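Local structure of endoglucanase (Uncultured bacterium, 3X17) at residues A[404-409]-A[450-455]; A[198-203]-A[383-388]. The protein hydrolyses internal beta-1,4-glucosidic bonds of cellulose and probably of related beta-glucans, as an endoglucanase of glycoside hydrolase family 9. One frame throughout, in Å; residues are numbered along the deposited sequence.

Contact 1. Residues A[404-409]-A[450-455]; sequences QRILEG and HHLEPR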
ATOM      1  N   GLN A 404      -5.188  13.445  19.849  1.00 35.57           N
ATOM      2  CA  GLN A 404      -6.236  12.572  20.381  1.00 36.51           C
ATOM      3  C   GLN A 404      -6.877  11.660  19.302  1.00 35.84           C
ATOM      4  O   GLN A 404      -7.116  10.473  19.541  1.00 35.19           O
ATOM      5  CB  GLN A 404      -7.309  13.437  21.064  1.00 36.80           C
ATOM      6  CG  GLN A 404      -8.643  12.722  21.276  1.00 47.35           C
ATOM      7  CD  GLN A 404      -9.797  13.320  20.473  1.00 59.09           C
ATOM      8  OE1 GLN A 404     -10.896  12.748  20.438  1.00 65.11           O
ATOM      9  NE2 GLN A 404      -9.561  14.474  19.832  1.00 62.72           N
ATOM     10  N   ARG A 405      -7.181  12.218  18.126  1.00 34.11           N
ATOM     11  CA  ARG A 405      -7.683  11.403  17.025  1.00 33.08           C
ATOM     12  C   ARG A 405      -6.676  10.365  16.537  1.00 34.25           C
ATOM     13  O   ARG A 405      -7.036   9.210  16.295  1.00 34.35           O
ATOM     14  CB  ARG A 405      -8.204  12.281  15.891  1.00 34.48           C
ATOM     15  CG  ARG A 405      -9.224  13.287  16.378  1.00 41.11           C
ATOM     16  CD  ARG A 405     -10.422  13.379  15.475  1.00 53.57           C
ATOM     17  NE  ARG A 405     -11.670  13.402  16.232  1.00 66.05           N
ATOM     18  CZ  ARG A 405     -12.236  14.490  16.764  1.00 71.13           C
ATOM     19  NH1 ARG A 405     -11.653  15.692  16.677  1.00 70.02           N
ATOM     20  NH2 ARG A 405     -13.396  14.368  17.406  1.00 69.83           N
ATOM     21  N   ILE A 406      -5.398  10.729  16.516  1.00 33.98           N
ATOM     22  CA  ILE A 406      -4.370   9.778  16.106  1.00 34.35           C
ATOM     23  C   ILE A 406      -4.305   8.584  17.066  1.00 36.08           C
ATOM     24  O   ILE A 406      -4.245   7.421  16.631  1.00 35.60           O
ATOM     25  CB  ILE A 406      -2.995  10.457  15.973  1.00 33.00           C
ATOM     26  CG1 ILE A 406      -3.003  11.419  14.787  1.00 32.58           C
ATOM     27  CG2 ILE A 406      -1.886   9.412  15.799  1.00 31.82           C
ATOM     28  CD1 ILE A 406      -1.747  12.285  14.655  1.00 28.81           C
ATOM     29  N   LEU A 407      -4.380   8.862  18.371  1.00 34.78           N
ATOM     30  CA  LEU A 407      -4.277   7.791  19.367  1.00 36.62           C
ATOM     31  C   LEU A 407      -5.539   6.938  19.436  1.00 37.01           C
ATOM     32  O   LEU A 407      -5.472   5.709  19.606  1.00 36.24           O
ATOM     33  CB  LEU A 407      -3.905   8.345  20.750  1.00 36.93           C
ATOM     34  CG  LEU A 407      -2.602   9.176  20.799  1.00 36.56           C
ATOM     35  CD1 LEU A 407      -2.506   9.866  22.171  1.00 39.10           C
ATOM     36  CD2 LEU A 407      -1.345   8.309  20.559  1.00 36.53           C
ATOM     37  N   GLU A 408      -6.684   7.589  19.271  1.00 36.28           N
ATOM     38  CA  GLU A 408      -7.961   6.885  19.174  1.00 39.31           C
ATOM     39  C   GLU A 408      -8.019   5.955  17.929  1.00 37.32           C
ATOM     40  O   GLU A 408      -8.431   4.800  18.032  1.00 38.25           O
ATOM     41  CB  GLU A 408      -9.142   7.889  19.226  1.00 37.77           C
ATOM     42  CG  GLU A 408     -10.527   7.272  19.085  1.00 48.84           C
ATOM     43  CD  GLU A 408     -10.828   6.173  20.128  1.00 62.98           C
ATOM     44  OE1 GLU A 408     -10.199   6.183  21.217  1.00 65.12           O
ATOM     45  OE2 GLU A 408     -11.692   5.301  19.854  1.00 64.40           O
ATOM     46  N   GLY A 409      -7.519   6.427  16.786  1.00 37.43           N
ATOM     47  CA  GLY A 409      -7.492   5.613  15.564  1.00 34.44           C
ATOM     48  C   GLY A 409      -6.701   4.323  15.740  1.00 35.78           C
ATOM     49  O   GLY A 409      -7.192   3.211  15.480  1.00 35.96           O
ATOM     50  N   HIS A 450       2.256   4.811  17.696  1.00 36.23           N
ATOM     51  CA  HIS A 450       3.542   4.385  18.225  1.00 38.78           C
ATOM     52  C   HIS A 450       4.598   5.486  18.156  1.00 40.85           C
ATOM     53  O   HIS A 450       5.464   5.587  19.028  1.00 39.71           O
ATOM     54  CB  HIS A 450       4.040   3.144  17.485  1.00 39.37           C
ATOM     55  CG  HIS A 450       5.372   2.649  17.969  1.00 42.53           C
ATOM     56  ND1 HIS A 450       5.560   2.134  19.236  1.00 43.86           N
ATOM     57  CD2 HIS A 450       6.587   2.621  17.367  1.00 41.79           C
ATOM     58  CE1 HIS A 450       6.815   1.736  19.365  1.00 45.02           C
ATOM     59  NE2 HIS A 450       7.472   2.066  18.265  1.00 46.38           N
ATOM     60  N   HIS A 451       4.560   6.275  17.093  1.00 40.98           N
ATOM     61  CA  HIS A 451       5.555   7.305  16.911  1.00 43.41           C
ATOM     62  C   HIS A 451       5.342   8.470  17.901  1.00 44.74           C
ATOM     63  O   HIS A 451       6.308   9.102  18.353  1.00 44.11           O
ATOM     64  CB  HIS A 451       5.555   7.801  15.469  1.00 42.59           C
ATOM     65  CG  HIS A 451       6.664   8.754  15.166  1.00 49.56           C
ATOM     66  ND1 HIS A 451       6.573  10.108  15.432  1.00 57.27           N
ATOM     67  CD2 HIS A 451       7.923   8.545  14.714  1.00 52.02           C
ATOM     68  CE1 HIS A 451       7.721  10.694  15.132  1.00 55.64           C
ATOM     69  NE2 HIS A 451       8.563   9.765  14.709  1.00 55.74           N
ATOM     70  N   LEU A 452       4.079   8.746  18.241  1.00 44.02           N
ATOM     71  CA  LEU A 452       3.761   9.827  19.193  1.00 44.37           C
ATOM     72  C   LEU A 452       4.003   9.393  20.643  1.00 44.38           C
ATOM     73  O   LEU A 452       4.352  10.204  21.501  1.00 44.99           O
ATOM     74  CB  LEU A 452       2.299  10.242  19.054  1.00 43.68           C
ATOM     75  CG  LEU A 452       1.834  10.913  17.756  1.00 39.82           C
ATOM     76  CD1 LEU A 452       0.446  11.379  18.004  1.00 32.91           C
ATOM     77  CD2 LEU A 452       2.734  12.096  17.369  1.00 34.21           C
ATOM     78  N   GLU A 453       3.875   8.093  20.869  1.00 44.49           N
ATOM     79  CA  GLU A 453       3.705   7.497  22.182  1.00 46.72           C
ATOM     80  C   GLU A 453       4.137   6.030  22.030  1.00 45.57           C
ATOM     81  O   GLU A 453       3.331   5.177  21.629  1.00 43.72           O
ATOM     82  CB  GLU A 453       2.225   7.561  22.560  1.00 47.61           C
ATOM     83  CG  GLU A 453       1.907   7.596  24.034  1.00 54.35           C
ATOM     84  CD  GLU A 453       0.392   7.720  24.284  1.00 61.64           C
ATOM     85  OE1 GLU A 453      -0.332   6.689  24.178  1.00 61.76           O
ATOM     86  OE2 GLU A 453      -0.077   8.858  24.530  1.00 57.42           O
ATOM     87  N   PRO A 454       5.430   5.748  22.266  1.00 44.46           N
ATOM     88  CA  PRO A 454       5.925   4.396  21.954  1.00 45.06           C
ATOM     89  C   PRO A 454       5.153   3.345  22.737  1.00 46.24           C
ATOM     90  O   PRO A 454       4.738   3.601  23.869  1.00 46.67           O
ATOM     91  CB  PRO A 454       7.402   4.453  22.380  1.00 46.69           C
ATOM     92  CG  PRO A 454       7.792   5.923  22.117  1.00 44.01           C
ATOM     93  CD  PRO A 454       6.528   6.702  22.520  1.00 44.16           C
ATOM     94  N   ARG A 455       4.872   2.232  22.096  1.00 44.58           N
ATOM     95  CA  ARG A 455       3.957   1.277  22.633  1.00 44.35           C
ATOM     96  C   ARG A 455       4.149  -0.037  21.937  1.00 44.25           C
ATOM     97  O   ARG A 455       3.684  -0.243  20.855  1.00 44.29           O
ATOM     98  CB  ARG A 455       2.569   1.789  22.407  1.00 46.63           C
ATOM     99  CG  ARG A 455       1.510   0.898  22.872  1.00 52.10           C
ATOM    100  CD  ARG A 455       0.232   1.592  22.751  1.00 58.27           C
ATOM    101  NE  ARG A 455      -0.248   2.045  24.029  1.00 68.27           N
ATOM    102  CZ  ARG A 455      -0.822   1.236  24.893  1.00 71.23           C
ATOM    103  NH1 ARG A 455      -0.958  -0.024  24.574  1.00 71.09           N
ATOM    104  NH2 ARG A 455      -1.246   1.672  26.056  1.00 72.23           N
TER
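The carboxylate of Glu453 is the flat group that meets the opposite helix, and what it meets is apolar: Leu407 CD1 lies 3.5 Å from Glu453 OE2, while CD2 of the same leucine stands 4.1 Å from Glu453 OE1. Two further flat groups have neighbours within their own segments. At the edge of the His450 ring, in its plane, lies Arg455 CA, and Arg455 N donates to His450 ND1 (2.9 Å) from a point 20° out of that plane, fastening the turn after the helix end back onto the helix. Over one face of the Arg405 guanidinium lies Gln404 NE2, 3.9 Å above the plane and displaced toward the rim.

Glu453 is the first residue to leave helical geometry after helix 435-452. Its CG is anti to the backbone N (chi1 -153°) and the chain beyond stays extended, which carries the aliphatic stem across Leu407 at about a right angle. No hydrogen bond or salt bridge joins the segments; a carboxylate resting on methyl groups illustrates how a charged side chain can close the border of an apolar patch. The patch joins Leu452 to Ile406 and, more loosely, to Leu407, whose CD2 lies 4.4 Å from Leu452 CD1. Leu452 CD1 reaches Ile406 CG2 at 3.8 Å, with Ile406 CB and CD1 both 4.1 Å from the same methyl, and the two side chains cross at about a right angle. Replacing Leu407 by an alanine would probably leave the Glu453 carboxylate without the methyl groups it rests on and open a gap beside Leu452. From helix 381-390, Val388 and Thr389 also touch Leu452. The whole is a packing of two successive helices, 396-418 and 435-452, near the end of the latter, as expected within an (alpha/alpha)6 barrel.

Contact 2. Residues A[198-203]-A[383-388]; sequences YELYPQ and GYFDYV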
ATOM      1  N   TYR A 198       9.978   7.360   3.516  1.00 29.89           N
ATOM      2  CA  TYR A 198      11.339   7.820   3.468  1.00 32.93           C
ATOM      3  C   TYR A 198      11.618   8.805   4.590  1.00 31.64           C
ATOM      4  O   TYR A 198      12.620   8.696   5.272  1.00 33.56           O
ATOM      5  CB  TYR A 198      11.710   8.453   2.129  1.00 32.22           C
ATOM      6  CG  TYR A 198      13.077   9.125   2.210  1.00 34.36           C
ATOM      7  CD1 TYR A 198      14.255   8.368   2.100  1.00 35.44           C
ATOM      8  CD2 TYR A 198      13.191  10.463   2.575  1.00 33.94           C
ATOM      9  CE1 TYR A 198      15.505   8.963   2.224  1.00 35.59           C
ATOM     10  CE2 TYR A 198      14.441  11.054   2.767  1.00 39.08           C
ATOM     11  CZ  TYR A 198      15.582  10.298   2.595  1.00 35.63           C
ATOM     12  OH  TYR A 198      16.790  10.891   2.761  1.00 41.26           O
ATOM     13  N   GLU A 199      10.700   9.734   4.807  1.00 32.28           N
ATOM     14  CA  GLU A 199      10.856  10.761   5.832  1.00 30.61           C
ATOM     15  C   GLU A 199      11.036  10.171   7.236  1.00 32.46           C
ATOM     16  O   GLU A 199      11.843  10.645   8.011  1.00 33.53           O
ATOM     17  CB  GLU A 199       9.629  11.682   5.831  1.00 31.26           C
ATOM     18  CG  GLU A 199       9.799  12.936   6.680  1.00 32.13           C
ATOM     19  CD  GLU A 199       8.748  13.969   6.368  1.00 33.33           C
ATOM     20  OE1 GLU A 199       7.550  13.601   6.258  1.00 33.57           O
ATOM     21  OE2 GLU A 199       9.106  15.162   6.257  1.00 35.76           O
ATOM     22  N   LEU A 200      10.227   9.179   7.574  1.00 32.38           N
ATOM     23  CA  LEU A 200      10.294   8.544   8.882  1.00 32.96           C
ATOM     24  C   LEU A 200      11.424   7.519   8.977  1.00 31.73           C
ATOM     25  O   LEU A 200      12.024   7.386  10.026  1.00 31.31           O
ATOM     26  CB  LEU A 200       8.941   7.898   9.259  1.00 33.44           C
ATOM     27  CG  LEU A 200       7.892   8.922   9.693  1.00 38.99           C
ATOM     28  CD1 LEU A 200       6.507   8.260   9.880  1.00 39.87           C
ATOM     29  CD2 LEU A 200       8.374   9.685  10.980  1.00 38.32           C
ATOM     30  N   TYR A 201      11.790   6.888   7.868  1.00 30.03           N
ATOM     31  CA  TYR A 201      12.805   5.830   7.915  1.00 29.40           C
ATOM     32  C   TYR A 201      13.921   6.000   6.883  1.00 29.93           C
ATOM     33  O   TYR A 201      14.208   5.082   6.120  1.00 32.33           O
ATOM     34  CB  TYR A 201      12.133   4.462   7.744  1.00 29.92           C
ATOM     35  CG  TYR A 201      10.898   4.280   8.623  1.00 30.89           C
ATOM     36  CD1 TYR A 201      11.010   4.207  10.000  1.00 33.99           C
ATOM     37  CD2 TYR A 201       9.628   4.197   8.068  1.00 31.86           C
ATOM     38  CE1 TYR A 201       9.888   4.060  10.804  1.00 37.85           C
ATOM     39  CE2 TYR A 201       8.509   4.014   8.851  1.00 29.12           C
ATOM     40  CZ  TYR A 201       8.636   3.962  10.215  1.00 36.79           C
ATOM     41  OH  TYR A 201       7.522   3.778  10.994  1.00 34.27           O
ATOM     42  N   PRO A 202      14.577   7.167   6.872  1.00 31.59           N
ATOM     43  CA  PRO A 202      15.570   7.496   5.835  1.00 33.75           C
ATOM     44  C   PRO A 202      16.735   6.512   5.812  1.00 37.28           C
ATOM     45  O   PRO A 202      17.372   6.314   4.763  1.00 37.24           O
ATOM     46  CB  PRO A 202      16.062   8.904   6.230  1.00 34.50           C
ATOM     47  CG  PRO A 202      15.762   9.034   7.716  1.00 35.00           C
ATOM     48  CD  PRO A 202      14.485   8.191   7.931  1.00 30.36           C
ATOM     49  N   GLN A 203      16.998   5.870   6.951  1.00 36.93           N
ATOM     50  CA  GLN A 203      18.141   4.961   7.052  1.00 39.85           C
ATOM     51  C   GLN A 203      17.857   3.619   6.344  1.00 38.69           C
ATOM     52  O   GLN A 203      18.790   2.911   5.943  1.00 36.55           O
ATOM     53  CB  GLN A 203      18.589   4.765   8.521  1.00 41.17           C
ATOM     54  CG  GLN A 203      17.549   4.110   9.450  1.00 48.62           C
ATOM     55  CD  GLN A 203      16.351   5.025   9.798  1.00 52.90           C
ATOM     56  OE1 GLN A 203      16.184   6.103   9.231  1.00 54.42           O
ATOM     57  NE2 GLN A 203      15.535   4.593  10.753  1.00 55.34           N
ATOM     58  N   GLY A 383      -2.317  14.324   6.968  1.00 32.57           N
ATOM     59  CA  GLY A 383      -2.368  15.715   7.373  1.00 31.52           C
ATOM     60  C   GLY A 383      -2.361  15.797   8.890  1.00 32.83           C
ATOM     61  O   GLY A 383      -1.632  16.599   9.471  1.00 32.15           O
ATOM     62  N   TYR A 384      -3.201  14.986   9.530  1.00 32.27           N
ATOM     63  CA  TYR A 384      -3.195  14.895  10.993  1.00 34.88           C
ATOM     64  C   TYR A 384      -1.769  14.721  11.493  1.00 33.63           C
ATOM     65  O   TYR A 384      -1.307  15.477  12.338  1.00 34.70           O
ATOM     66  CB  TYR A 384      -4.019  13.691  11.452  1.00 33.81           C
ATOM     67  CG  TYR A 384      -5.483  13.977  11.619  1.00 38.25           C
ATOM     68  CD1 TYR A 384      -6.351  13.983  10.524  1.00 40.50           C
ATOM     69  CD2 TYR A 384      -6.026  14.127  12.889  1.00 36.77           C
ATOM     70  CE1 TYR A 384      -7.732  14.204  10.697  1.00 37.70           C
ATOM     71  CE2 TYR A 384      -7.380  14.316  13.067  1.00 35.92           C
ATOM     72  CZ  TYR A 384      -8.226  14.381  11.981  1.00 37.50           C
ATOM     73  OH  TYR A 384      -9.573  14.557  12.213  1.00 29.52           O
ATOM     74  N   PHE A 385      -1.063  13.744  10.925  1.00 34.09           N
ATOM     75  CA  PHE A 385       0.250  13.359  11.424  1.00 32.95           C
ATOM     76  C   PHE A 385       1.274  14.447  11.160  1.00 32.97           C
ATOM     77  O   PHE A 385       2.132  14.700  11.996  1.00 33.98           O
ATOM     78  CB  PHE A 385       0.707  12.036  10.801  1.00 32.20           C
ATOM     79  CG  PHE A 385       1.923  11.424  11.473  1.00 36.97           C
ATOM     80  CD1 PHE A 385       1.810  10.793  12.726  1.00 28.37           C
ATOM     81  CD2 PHE A 385       3.175  11.516  10.881  1.00 34.22           C
ATOM     82  CE1 PHE A 385       2.934  10.293  13.373  1.00 31.29           C
ATOM     83  CE2 PHE A 385       4.291  10.961  11.492  1.00 34.08           C
ATOM     84  CZ  PHE A 385       4.168  10.338  12.746  1.00 30.62           C
ATOM     85  N   ASP A 386       1.216  15.059   9.975  1.00 32.91           N
ATOM     86  CA  ASP A 386       2.253  16.003   9.556  1.00 30.68           C
ATOM     87  C   ASP A 386       2.081  17.335  10.277  1.00 31.11           C
ATOM     88  O   ASP A 386       3.056  17.966  10.689  1.00 31.63           O
ATOM     89  CB  ASP A 386       2.229  16.224   8.041  1.00 29.15           C
ATOM     90  CG  ASP A 386       2.968  15.134   7.290  1.00 34.05           C
ATOM     91  OD1 ASP A 386       3.566  14.258   7.969  1.00 39.23           O
ATOM     92  OD2 ASP A 386       2.890  15.096   6.040  1.00 33.74           O
ATOM     93  N   TYR A 387       0.836  17.745  10.462  1.00 30.57           N
ATOM     94  CA  TYR A 387       0.541  18.866  11.341  1.00 31.42           C
ATOM     95  C   TYR A 387       1.118  18.712  12.779  1.00 33.98           C
ATOM     96  O   TYR A 387       1.884  19.560  13.237  1.00 31.28           O
ATOM     97  CB  TYR A 387      -0.963  19.089  11.426  1.00 31.15           C
ATOM     98  CG  TYR A 387      -1.335  20.371  12.163  1.00 36.22           C
ATOM     99  CD1 TYR A 387      -1.103  20.502  13.538  1.00 37.00           C
ATOM    100  CD2 TYR A 387      -1.985  21.408  11.501  1.00 33.54           C
ATOM    101  CE1 TYR A 387      -1.478  21.652  14.228  1.00 32.70           C
ATOM    102  CE2 TYR A 387      -2.379  22.559  12.179  1.00 40.66           C
ATOM    103  CZ  TYR A 387      -2.099  22.690  13.538  1.00 40.55           C
ATOM    104  OH  TYR A 387      -2.467  23.857  14.197  1.00 39.70           O
ATOM    105  N   VAL A 388       0.731  17.628  13.464  1.00 33.00           N
ATOM    106  CA  VAL A 388       1.257  17.285  14.782  1.00 34.84           C
ATOM    107  C   VAL A 388       2.797  17.202  14.812  1.00 35.67           C
ATOM    108  O   VAL A 388       3.426  17.841  15.656  1.00 37.31           O
ATOM    109  CB  VAL A 388       0.579  15.981  15.370  1.00 35.17           C
ATOM    110  CG1 VAL A 388       1.290  15.526  16.630  1.00 38.55           C
ATOM    111  CG2 VAL A 388      -0.926  16.233  15.683  1.00 28.97           C
TER
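Leu200 and Phe385 reach for each other from opposite directions, and their ends meet where Leu200 CD1 comes within 3.8 Å of Phe385 CE2, an oblique approach to the ring. The backbones stay well apart: the nearest alpha carbons, Glu199 CA and Asp386 CA, are separated by 10.7 Å, so long side chains must bridge the interval. Phe385 does this with its CG anti to the backbone N (chi1 -168°), a setting that swings the ring out from its helix toward the leucine. Beside this apolar touch lies a pair of acids, Glu199 OE1 and Asp386 OD1, 4.4 Å apart. Lys196, from the turn of helix before Glu199, makes salt bridges to both oxygens, and its positive charge is likely to offset the repulsion between the two carboxylates; Arg287 adds a second salt bridge to Glu199 OE1.

The contact joins the end of helix 184-200 to helix 381-390 of the (alpha/alpha)6 barrel, two elements far apart in sequence. Their meeting is a worked example of how such a barrel joins distant helices, with one apolar touch and a cation shared by two acids.

A second shell fixes the participants. Leu200 sits just before the chain leaves helical geometry at Tyr201, whose ring lies back over the leucine with Leu200 CB 3.8 Å above its centre. The tyrosine hydroxyl is hydrogen-bonded to His555 ND1, which ties the ring to helix 543-558; from that same helix Phe551 touches Leu200. On the other side Phe385 is stacked with Phe448, and its carbonyl oxygen is hydrogen-bonded to Thr389 OG1.

In the fold
Both contacts are partly buried, but contact 2 lies nearer the centre of the chain, about 16 Å from it against about 20 Å for contact 1, measured between centres. Its touching residues include no exposed one, whereas contact 1 combines a buried isoleucine with an exposed glutamate. Neither has a polar bond across it, but the acids of contact 2 are paired with Lys196 and Arg287 outside the segments. Four different helices take part, yet 381-390 and 396-418 follow each other in the chain and the two contacts touch. His451 is one link, packing ND1 against Phe385 CZ at 3.6 Å and also meeting Leu200, while Arg405 rests on Tyr384.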